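Local coordinates for Cry23AA1 (Bacillus thuringiensis, PDB 4RHZ), which binds a zinc ion and forms a binary complex with Cry37Aa1, probably acting as an aerolysin-family pore-forming insecticidal toxin, at residues V85-K90 with N200-N205; L112-E117 with G157-P162; V189-L194 with G209-K214. All coordinates share one frame; numbering follows the deposited sequence.

Contact 1. Residues V85-K90 with N200-N205; sequences VTEGVK and NLNLTN
E87 and N202 meet through their polar ends at the protein surface, where the facing backbones stay apart: even the closest CA atoms, those of the same two residues, are 8.5 Å from each other. The E87 side chain starts toward N202, its CB lying 4.1 Å from N202 ND2. CG stands beside the backbone N and opposite the carbonyl carbon (chi1 -78°), and the chain runs on extended to CD, 3.8 Å from the same amide nitrogen. At the tip the carboxylate divides its work. OE2 takes a long, weak hydrogen bond from N202 ND2 at 3.4 Å, fairly straight at 159°, while OE1 is hydrogen-bonded to S216 OG on strand 211-235. The two side chains cross at about a right angle, and the carboxylate and amide planes are turned 87° apart, so the flat groups do not stack. N202 ND2 serves a second acceptor: it donates to water 1 at 2.9 Å, and that water in turn donates to G88 O, also at 2.9 Å. One amide nitrogen is thereby tied to the 85-90 segment both directly and through solvent, to a side chain and to a main-chain carbonyl. S216 OG also bonds T86 OG1, so one serine hydroxyl links the two bulge side chains. T86 and E87 together face S216 as a classic beta bulge, the kink at which strand 67-90 turns a corner within the long-stranded aerolysin-type fold.

Contact 2. Residues L112-E117 with G157-P162; sequences LTVSAE and GTYNVP
Y159 OH packs against V114, nearest to V114 CG2 at 3.8 Å. This is a van der Waals contact; no hydrogen bond joins the two segments. It forms part of the face-to-face packing of two beta sheets in the aerolysin-type fold: 112-117 belongs to strand 111-119 of a small four-stranded sheet, and 157-162 to the long strand 146-179 of the main sheet. The backbones keep the spacing of layered sheets rather than of paired strands, the nearest CA atoms being those of L112 and G157 at 9.3 Å. Y159 spans this gap. Its ring leaves CA between the backbone N and the carbonyl carbon (chi1 55°), a crowded position from which the ring reaches toward 112-117. V114 comes to meet it from the other direction, with CG1 set between N and the carbonyl carbon and CG2 opposite N, placing both methyls against the hydroxyl. F103, on strand 96-105 next to 111-119, meets the Y159 ring with the planes about 45° apart, and E81 of strand 67-90 touches both Y159 and V114. The zinc ion held by H79, E130 and H132 is close by, about 8 Å from the V114 side chain, so this apolar layer lies near the metal site without supplying ligands to it. L112 packs on the same side of the ring plane as V114, by CE2 and CD2. Its side chain meets Y159 at a slant, and its contact runs through a single methyl: L112 CD2 is 3.9 Å from Y159 CE2 and 4.2 Å from Y159 CD2.

Contact 3. Residues V189-L194 with G209-K214; sequences VSVADL and GIAHFK
A211 points its only side-chain carbon into the first turn of helix 191-197, meeting V191 and A192 together. V191 comes from the flank: CG1 occupies the slot between the backbone N and the carbonyl carbon (chi1 44°), which turns CG2 opposite N and brings it to 3.8 Å from A211 CB. The same methyl of A211 also reaches the helix backbone, with A192 N 3.7 Å from A211 CB. A192 answers from the helix side. Its CB is directed at the 209-214 segment and comes within 4.2 Å of G209 C. The two methyls pass each other, one facing a main-chain nitrogen, the other a carbonyl carbon. Small side chains on both sides allow the helix to settle close to the strand, the CA atoms of A192 and A211 being 4.8 Å apart. G209 takes a backbone shape that suits a residue with no CB, in the loop leading to strand 211-235. The helix start is fixed within its own segment: D193 OD2 accepts a hydrogen bond from S190 N at 3.0 Å, the N-H arriving 40° out of the carboxylate plane, and L194 N bonds to S190 O. S190 sits at the N-cap without a capping bond from its hydroxyl. V191 packs also on M169 of strand 146-179, and A192 on N205. Between 189-194 and 209-214 the contact is apolar and van der Waals, which suggests that shape fit, more than polar bonding, joins these two segments.

Contact 2 lies at the middle of the elongated chain and is buried, while contact 3 is buried but far from that centre and contact 1 is at the surface. The chemistry follows: contact 1 relies on amide, carboxylate and water, contacts 2 and 3 on apolar packing, an aromatic bridge between two sheets in one and a tight alanine fit of helix on strand in the other. Contacts 1 and 3 join directly, their centres 11 Å apart: strand 203-205 pairs with strand 211-235 through T204 O to H212 N, 3.0 Å, and F213 packs against G88. Contact 2 touches neither, though strand 146-179 runs in the same main sheet.

Contact 1. Residues V85-K90 with N200-N205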
# COMPACT_ATOMS: atom_id res chain seq x y z
N VAL A 85 -0.39 -19.35 -0.27
CA VAL A 85 -1.71 -19.94 -0.31
C VAL A 85 -1.98 -20.19 1.16
O VAL A 85 -1.12 -20.64 1.89
CB VAL A 85 -1.65 -21.29 -1.07
CG1 VAL A 85 -2.95 -22.18 -0.85
CG2 VAL A 85 -1.32 -21.08 -2.56
N THR A 86 -3.16 -19.84 1.64
CA THR A 86 -3.53 -20.12 3.05
C THR A 86 -4.59 -21.23 3.10
O THR A 86 -4.75 -21.93 4.12
CB THR A 86 -4.10 -18.85 3.73
OG1 THR A 86 -5.06 -18.27 2.83
CG2 THR A 86 -2.99 -17.80 3.91
N GLU A 87 -5.27 -21.45 1.99
CA GLU A 87 -6.21 -22.58 1.94
C GLU A 87 -6.06 -23.23 0.63
O GLU A 87 -6.42 -22.62 -0.38
CB GLU A 87 -7.66 -22.11 2.10
CG GLU A 87 -8.03 -21.78 3.58
CD GLU A 87 -9.49 -21.41 3.67
OE1 GLU A 87 -9.91 -20.40 3.04
OE2 GLU A 87 -10.25 -22.17 4.31
N GLY A 88 -5.51 -24.44 0.63
CA GLY A 88 -5.13 -25.07 -0.63
C GLY A 88 -5.59 -26.52 -0.74
O GLY A 88 -6.38 -27.00 0.07
N VAL A 89 -5.02 -27.21 -1.74
CA VAL A 89 -5.44 -28.54 -2.16
C VAL A 89 -4.24 -29.30 -2.72
O VAL A 89 -3.38 -28.73 -3.43
CB VAL A 89 -6.65 -28.46 -3.14
CG1 VAL A 89 -6.28 -27.84 -4.53
CG2 VAL A 89 -7.43 -29.82 -3.26
N LYS A 90 -4.12 -30.58 -2.32
CA LYS A 90 -3.13 -31.49 -2.89
C LYS A 90 -3.81 -32.72 -3.56
O LYS A 90 -4.47 -33.57 -2.88
CB LYS A 90 -2.22 -31.96 -1.80
CG LYS A 90 -1.09 -32.94 -2.27
CD LYS A 90 -0.11 -33.12 -1.08
CE LYS A 90 1.04 -34.03 -1.40
NZ LYS A 90 1.80 -33.53 -2.55
N ASN A 200 -17.30 -29.57 3.97
CA ASN A 200 -16.31 -28.74 4.70
C ASN A 200 -14.89 -28.82 4.16
O ASN A 200 -13.96 -28.67 4.91
CB ASN A 200 -16.27 -29.15 6.19
CG ASN A 200 -17.63 -29.00 6.87
OD1 ASN A 200 -18.15 -29.94 7.46
ND2 ASN A 200 -18.22 -27.81 6.75
N LEU A 201 -14.75 -29.07 2.85
CA LEU A 201 -13.42 -29.22 2.25
C LEU A 201 -13.17 -28.21 1.12
O LEU A 201 -12.32 -28.43 0.29
CB LEU A 201 -13.30 -30.66 1.66
CG LEU A 201 -13.60 -31.84 2.58
CD1 LEU A 201 -13.41 -33.17 1.83
CD2 LEU A 201 -12.79 -31.88 3.85
N ASN A 202 -13.95 -27.14 1.05
CA ASN A 202 -13.73 -26.09 0.02
C ASN A 202 -13.94 -26.64 -1.35
O ASN A 202 -13.49 -26.05 -2.36
CB ASN A 202 -12.34 -25.39 0.12
CG ASN A 202 -12.17 -24.57 1.42
OD1 ASN A 202 -13.13 -24.00 1.93
ND2 ASN A 202 -10.96 -24.53 1.97
N LEU A 203 -14.66 -27.75 -1.41
CA LEU A 203 -15.05 -28.32 -2.71
C LEU A 203 -16.55 -28.37 -2.81
O LEU A 203 -17.23 -28.73 -1.84
CB LEU A 203 -14.55 -29.75 -2.83
CG LEU A 203 -13.07 -29.92 -2.77
CD1 LEU A 203 -12.73 -31.35 -2.20
CD2 LEU A 203 -12.51 -29.66 -4.18
N THR A 204 -17.04 -28.07 -4.01
CA THR A 204 -18.46 -28.12 -4.29
C THR A 204 -18.70 -28.91 -5.60
O THR A 204 -17.93 -28.79 -6.57
CB THR A 204 -19.07 -26.67 -4.46
OG1 THR A 204 -18.24 -25.95 -5.36
CG2 THR A 204 -19.14 -25.90 -3.15
N ASN A 205 -19.78 -29.67 -5.63
CA ASN A 205 -20.19 -30.47 -6.80
C ASN A 205 -20.87 -29.51 -7.74
O ASN A 205 -21.90 -28.96 -7.41
CB ASN A 205 -21.21 -31.51 -6.32
CG ASN A 205 -21.61 -32.52 -7.38
OD1 ASN A 205 -21.38 -32.34 -8.61
ND2 ASN A 205 -22.19 -33.65 -6.88
O HOH W 1 -8.22 -25.58 1.78

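Contact 2. Residues L112-E117 with G157-P162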
# COMPACT_ATOMS: atom_id res chain seq x y z
N LEU A 112 0.38 -0.29 -10.16
CA LEU A 112 1.56 -1.15 -10.01
C LEU A 112 1.35 -2.62 -10.43
O LEU A 112 0.25 -3.19 -10.23
CB LEU A 112 2.27 -0.99 -8.66
CG LEU A 112 1.83 -1.73 -7.39
CD1 LEU A 112 1.99 -3.23 -7.57
CD2 LEU A 112 2.63 -1.36 -6.16
N THR A 113 2.40 -3.17 -11.02
CA THR A 113 2.44 -4.53 -11.50
C THR A 113 3.28 -5.43 -10.65
O THR A 113 4.47 -5.18 -10.42
CB THR A 113 2.97 -4.59 -12.95
OG1 THR A 113 1.94 -4.08 -13.78
CG2 THR A 113 3.26 -6.06 -13.42
N VAL A 114 2.64 -6.50 -10.19
CA VAL A 114 3.35 -7.48 -9.38
C VAL A 114 2.86 -8.92 -9.68
O VAL A 114 1.70 -9.16 -10.05
CB VAL A 114 3.23 -7.11 -7.88
CG1 VAL A 114 1.81 -7.27 -7.37
CG2 VAL A 114 4.16 -7.98 -7.03
N SER A 115 3.76 -9.87 -9.53
CA SER A 115 3.50 -11.23 -9.94
C SER A 115 3.88 -12.14 -8.79
O SER A 115 4.83 -11.87 -8.03
CB SER A 115 4.40 -11.60 -11.14
OG SER A 115 3.86 -11.14 -12.38
N ALA A 116 3.16 -13.25 -8.66
CA ALA A 116 3.61 -14.26 -7.72
C ALA A 116 3.23 -15.67 -8.20
O ALA A 116 2.30 -15.83 -9.01
CB ALA A 116 3.09 -13.97 -6.31
N GLU A 117 4.02 -16.63 -7.74
CA GLU A 117 3.75 -18.02 -7.95
C GLU A 117 2.95 -18.67 -6.80
O GLU A 117 3.41 -18.76 -5.67
CB GLU A 117 5.03 -18.85 -8.23
CG GLU A 117 4.54 -20.07 -9.09
CD GLU A 117 5.59 -20.76 -9.84
OE1 GLU A 117 5.27 -21.84 -10.39
OE2 GLU A 117 6.73 -20.26 -9.89
N GLY A 157 3.95 3.23 -1.58
CA GLY A 157 2.66 2.48 -1.56
C GLY A 157 2.78 1.15 -0.81
O GLY A 157 3.85 0.53 -0.85
N THR A 158 1.73 0.76 -0.09
CA THR A 158 1.67 -0.55 0.55
C THR A 158 0.36 -1.21 0.23
O THR A 158 -0.69 -0.55 0.08
CB THR A 158 1.68 -0.50 2.04
OG1 THR A 158 0.54 0.27 2.46
CG2 THR A 158 2.97 0.09 2.57
N TYR A 159 0.39 -2.53 0.11
CA TYR A 159 -0.87 -3.27 -0.24
C TYR A 159 -0.92 -4.63 0.45
O TYR A 159 0.13 -5.26 0.66
CB TYR A 159 -1.07 -3.40 -1.74
CG TYR A 159 0.10 -4.05 -2.39
CD1 TYR A 159 0.12 -5.45 -2.65
CD2 TYR A 159 1.24 -3.29 -2.70
CE1 TYR A 159 1.25 -6.06 -3.21
CE2 TYR A 159 2.38 -3.89 -3.23
CZ TYR A 159 2.37 -5.27 -3.49
OH TYR A 159 3.51 -5.79 -4.02
N ASN A 160 -2.11 -5.06 0.83
CA ASN A 160 -2.32 -6.41 1.34
C ASN A 160 -3.61 -6.93 0.73
O ASN A 160 -4.70 -6.54 1.16
CB ASN A 160 -2.39 -6.42 2.85
CG ASN A 160 -2.34 -7.88 3.45
OD1 ASN A 160 -2.51 -8.90 2.73
ND2 ASN A 160 -2.12 -7.97 4.76
N VAL A 161 -3.52 -7.78 -0.29
CA VAL A 161 -4.74 -8.15 -1.03
C VAL A 161 -5.06 -9.65 -0.91
O VAL A 161 -4.24 -10.47 -1.26
CB VAL A 161 -4.63 -7.79 -2.48
CG1 VAL A 161 -5.95 -8.03 -3.20
CG2 VAL A 161 -4.17 -6.31 -2.70
N PRO A 162 -6.25 -10.00 -0.37
CA PRO A 162 -6.65 -11.41 -0.39
C PRO A 162 -6.85 -11.87 -1.82
O PRO A 162 -7.36 -11.11 -2.66
CB PRO A 162 -7.98 -11.43 0.37
CG PRO A 162 -7.99 -10.17 1.24
CD PRO A 162 -7.18 -9.17 0.44

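Contact 3. Residues V189-L194 with G209-K214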
# COMPACT_ATOMS: atom_id res chain seq x y z
N VAL A 189 -14.31 -43.46 -6.84
CA VAL A 189 -14.93 -42.36 -6.12
C VAL A 189 -14.47 -41.06 -6.77
O VAL A 189 -13.28 -40.88 -6.95
CB VAL A 189 -14.54 -42.36 -4.65
CG1 VAL A 189 -15.25 -41.21 -3.93
CG2 VAL A 189 -14.89 -43.74 -3.99
N SER A 190 -15.46 -40.29 -7.26
CA SER A 190 -15.31 -38.94 -7.83
C SER A 190 -14.82 -38.00 -6.76
O SER A 190 -15.05 -38.22 -5.58
CB SER A 190 -16.71 -38.37 -8.10
OG SER A 190 -17.10 -38.48 -9.44
N VAL A 191 -14.31 -36.86 -7.19
CA VAL A 191 -14.05 -35.74 -6.30
C VAL A 191 -15.35 -34.95 -6.08
O VAL A 191 -15.63 -34.48 -4.96
CB VAL A 191 -12.84 -34.93 -6.90
CG1 VAL A 191 -13.03 -34.76 -8.52
CG2 VAL A 191 -12.54 -33.67 -6.12
N ALA A 192 -16.20 -34.88 -7.09
CA ALA A 192 -17.64 -34.52 -6.84
C ALA A 192 -18.34 -35.34 -5.75
O ALA A 192 -19.03 -34.78 -4.91
CB ALA A 192 -18.45 -34.65 -8.10
N ASP A 193 -18.20 -36.67 -5.77
CA ASP A 193 -18.77 -37.55 -4.72
C ASP A 193 -18.23 -37.16 -3.34
O ASP A 193 -18.97 -37.08 -2.32
CB ASP A 193 -18.40 -39.03 -4.99
CG ASP A 193 -19.02 -39.58 -6.26
OD1 ASP A 193 -20.09 -39.05 -6.66
OD2 ASP A 193 -18.44 -40.53 -6.86
N LEU A 194 -16.92 -36.87 -3.32
CA LEU A 194 -16.28 -36.46 -2.06
C LEU A 194 -16.90 -35.14 -1.60
O LEU A 194 -17.12 -34.95 -0.43
CB LEU A 194 -14.83 -36.23 -2.32
CG LEU A 194 -13.76 -36.68 -1.36
CD1 LEU A 194 -12.64 -35.70 -1.52
CD2 LEU A 194 -14.18 -36.84 0.07
N GLY A 209 -20.19 -34.03 -13.07
CA GLY A 209 -19.02 -34.71 -12.52
C GLY A 209 -17.85 -33.77 -12.18
O GLY A 209 -16.74 -34.22 -11.97
N ILE A 210 -18.11 -32.47 -12.11
CA ILE A 210 -16.99 -31.51 -11.95
C ILE A 210 -17.01 -31.00 -10.54
O ILE A 210 -18.08 -30.60 -10.05
CB ILE A 210 -17.06 -30.38 -13.02
CG1 ILE A 210 -16.52 -30.91 -14.34
CG2 ILE A 210 -16.30 -29.09 -12.57
CD1 ILE A 210 -16.61 -29.92 -15.55
N ALA A 211 -15.88 -31.08 -9.84
CA ALA A 211 -15.80 -30.41 -8.53
C ALA A 211 -14.98 -29.15 -8.67
O ALA A 211 -13.95 -29.11 -9.39
CB ALA A 211 -15.23 -31.34 -7.41
N HIS A 212 -15.43 -28.10 -7.98
CA HIS A 212 -14.76 -26.82 -8.00
C HIS A 212 -14.04 -26.65 -6.69
O HIS A 212 -14.67 -26.81 -5.61
CB HIS A 212 -15.74 -25.67 -8.21
CG HIS A 212 -15.08 -24.32 -8.25
ND1 HIS A 212 -14.39 -23.86 -9.35
CD2 HIS A 212 -15.05 -23.31 -7.34
CE1 HIS A 212 -13.94 -22.64 -9.12
NE2 HIS A 212 -14.34 -22.27 -7.91
N PHE A 213 -12.75 -26.31 -6.75
CA PHE A 213 -12.03 -25.96 -5.49
C PHE A 213 -11.90 -24.44 -5.33
O PHE A 213 -11.38 -23.77 -6.21
CB PHE A 213 -10.65 -26.61 -5.39
CG PHE A 213 -9.89 -26.16 -4.20
CD1 PHE A 213 -10.18 -26.66 -2.96
CD2 PHE A 213 -8.89 -25.14 -4.31
CE1 PHE A 213 -9.53 -26.23 -1.83
CE2 PHE A 213 -8.20 -24.69 -3.20
CZ PHE A 213 -8.50 -25.21 -1.96
N LYS A 214 -12.33 -23.93 -4.18
CA LYS A 214 -12.29 -22.51 -3.85
C LYS A 214 -11.51 -22.32 -2.60
O LYS A 214 -12.03 -22.48 -1.49
CB LYS A 214 -13.69 -21.97 -3.63
CG LYS A 214 -13.66 -20.45 -3.22
CD LYS A 214 -14.79 -19.66 -3.81
CE LYS A 214 -14.65 -18.15 -3.43
NZ LYS A 214 -15.44 -17.25 -4.37